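Local coordinates for soluble epoxide hydrolase (Bacillus megaterium, PDB 4INZ), which belongs to the alpha/beta hydrolase superfamily and is built as a single chain around a mixed, mostly parallel sheet, at residues T151-N154 and Q155-A158. The protein carries 1 engineered substitution. Numbering follows the deposited sequence.
Sequences TNKN and QQKA
N152 and Q155 meet in a local N-cap contact at the start of helix 153-158, a short helix near the surface that follows on helix 142-151. N152, the first residue to leave the earlier helix, is also the N-cap of the next. Its side chain turns back over the new helix end, CG anti to the backbone N (chi1 -172°), and OD1 accepts from Q155 N at 3.1 Å. The donor sits above the carbonyl plane of the side-chain amide, not on a lone pair, yet the N-H points fairly well at the oxygen (152°). A second, weak bond reaches the same OD1 from N154 N at 2.9 Å, so two amides of the first turn share one acceptor. The other end of this amide is held too: ND2 donates to E148 on the preceding helix and to E262, which fixes the rotation of the group. N152 CB also rests on Q155 CB at 3.8 Å, and Q155 packs against F145 and M260.

Regular helical bonding begins at once, with Q156 N giving to N152 O at 2.9 Å, followed by K157 N to K153 O and A158 N to N154 O. On the outer side K153 bends at chi2 (-41°) and brings NZ to Q156 OE1 at 2.9 Å, in the carbonyl plane and on a lone pair. A water accepts from both K153 NZ and Q156 NE2, closing a small polar ring, and Q156 NE2 also donates to L149 O, near the C-terminal end of the earlier helix. Q156 thus ties the two helices together across the bend. This Asn N-cap lies at a helix-to-helix junction in the insertion between strands 131-137 and 248-253, the lid of epoxide hydrolases with the alpha/beta hydrolase fold.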
ATOM      1  N   THR A 151     -20.175  -8.857   5.574  1.00 36.38           N
ATOM      2  CA  THR A 151     -21.354  -8.373   6.296  1.00 40.16           C
ATOM      3  C   THR A 151     -21.673  -6.898   6.104  1.00 40.08           C
ATOM      4  O   THR A 151     -22.808  -6.471   6.316  1.00 43.26           O
ATOM      5  CB  THR A 151     -21.217  -8.637   7.806  1.00 43.88           C
ATOM      6  OG1 THR A 151     -20.034  -7.995   8.295  1.00 45.77           O
ATOM      7  CG2 THR A 151     -21.125 -10.128   8.079  1.00 46.15           C
ATOM      8  N   ASN A 152     -20.672  -6.117   5.720  1.00 36.25           N
ATOM      9  CA  ASN A 152     -20.826  -4.670   5.664  1.00 33.95           C
ATOM     10  C   ASN A 152     -21.290  -4.224   4.285  1.00 35.31           C
ATOM     11  O   ASN A 152     -20.516  -4.243   3.332  1.00 34.88           O
ATOM     12  CB  ASN A 152     -19.501  -4.001   6.034  1.00 32.22           C
ATOM     13  CG  ASN A 152     -19.617  -2.493   6.179  1.00 33.19           C
ATOM     14  OD1 ASN A 152     -20.460  -1.854   5.544  1.00 35.83           O
ATOM     15  ND2 ASN A 152     -18.752  -1.913   7.012  1.00 29.34           N
ATOM     16  N   LYS A 153     -22.558  -3.835   4.178  1.00 36.66           N
ATOM     17  CA  LYS A 153     -23.111  -3.421   2.891  1.00 37.43           C
ATOM     18  C   LYS A 153     -22.363  -2.240   2.280  1.00 35.87           C
ATOM     19  O   LYS A 153     -22.176  -2.177   1.060  1.00 34.44           O
ATOM     20  CB  LYS A 153     -24.605  -3.106   3.013  1.00 42.19           C
ATOM     21  CG  LYS A 153     -25.464  -4.338   3.239  1.00 47.13           C
ATOM     22  CD  LYS A 153     -24.971  -5.488   2.376  1.00 50.76           C
ATOM     23  CE  LYS A 153     -26.033  -6.555   2.177  1.00 53.86           C
ATOM     24  NZ  LYS A 153     -25.513  -7.659   1.320  1.00 54.91           N
ATOM     25  N   ASN A 154     -21.937  -1.306   3.127  1.00 34.46           N
ATOM     26  CA  ASN A 154     -21.189  -0.149   2.658  1.00 34.30           C
ATOM     27  C   ASN A 154     -19.838  -0.560   2.072  1.00 30.88           C
ATOM     28  O   ASN A 154     -19.396  -0.004   1.070  1.00 31.93           O
ATOM     29  CB  ASN A 154     -21.005   0.883   3.779  1.00 37.09           C
ATOM     30  CG  ASN A 154     -22.294   1.622   4.121  1.00 41.78           C
ATOM     31  OD1 ASN A 154     -23.182   1.786   3.279  1.00 41.23           O
ATOM     32  ND2 ASN A 154     -22.395   2.084   5.363  1.00 45.91           N
ATOM     33  N   GLN A 155     -19.187  -1.542   2.688  1.00 29.42           N
ATOM     34  CA  GLN A 155     -17.894  -2.003   2.194  1.00 27.67           C
ATOM     35  C   GLN A 155     -18.063  -2.788   0.901  1.00 29.78           C
ATOM     36  O   GLN A 155     -17.219  -2.725   0.002  1.00 31.70           O
ATOM     37  CB  GLN A 155     -17.175  -2.871   3.223  1.00 27.19           C
ATOM     38  CG  GLN A 155     -15.783  -3.279   2.762  1.00 29.13           C
ATOM     39  CD  GLN A 155     -14.896  -2.078   2.479  1.00 27.12           C
ATOM     40  OE1 GLN A 155     -14.467  -1.845   1.336  1.00 27.10           O
ATOM     41  NE2 GLN A 155     -14.617  -1.306   3.517  1.00 26.59           N
ATOM     42  N   GLN A 156     -19.150  -3.542   0.818  1.00 31.25           N
ATOM     43  CA  GLN A 156     -19.444  -4.296  -0.393  1.00 32.69           C
ATOM     44  C   GLN A 156     -19.594  -3.359  -1.588  1.00 35.23           C
ATOM     45  O   GLN A 156     -19.049  -3.616  -2.666  1.00 35.36           O
ATOM     46  CB  GLN A 156     -20.704  -5.142  -0.192  1.00 33.14           C
ATOM     47  CG  GLN A 156     -20.474  -6.329   0.728  1.00 34.74           C
ATOM     48  CD  GLN A 156     -21.760  -7.027   1.120  1.00 36.91           C
ATOM     49  OE1 GLN A 156     -22.846  -6.628   0.704  1.00 38.67           O
ATOM     50  NE2 GLN A 156     -21.643  -8.077   1.927  1.00 36.75           N
ATOM     51  N   LYS A 157     -20.327  -2.265  -1.391  1.00 36.98           N
ATOM     52  CA  LYS A 157     -20.497  -1.263  -2.435  1.00 38.94           C
ATOM     53  C   LYS A 157     -19.169  -0.580  -2.740  1.00 37.15           C
ATOM     54  O   LYS A 157     -18.797  -0.412  -3.900  1.00 39.74           O
ATOM     55  CB  LYS A 157     -21.531  -0.215  -2.017  1.00 44.45           C
ATOM     56  CG  LYS A 157     -21.806   0.844  -3.081  1.00 49.42           C
ATOM     57  CD  LYS A 157     -22.818   1.881  -2.594  1.00 54.79           C
ATOM     58  CE  LYS A 157     -23.210   2.859  -3.703  1.00 57.18           C
ATOM     59  NZ  LYS A 157     -24.065   2.232  -4.756  1.00 58.49           N
ATOM     60  N   ALA A 158     -18.463  -0.188  -1.688  1.00 33.55           N
ATOM     61  CA  ALA A 158     -17.185   0.498  -1.831  1.00 34.71           C
ATOM     62  C   ALA A 158     -16.183  -0.326  -2.632  1.00 34.99           C
ATOM     63  O   ALA A 158     -15.355   0.230  -3.352  1.00 35.70           O
ATOM     64  CB  ALA A 158     -16.609   0.834  -0.456  1.00 32.91           C
TER
HETATM   65  O   HOH W   1     -24.139  -9.169   3.257  1.00 56.65           O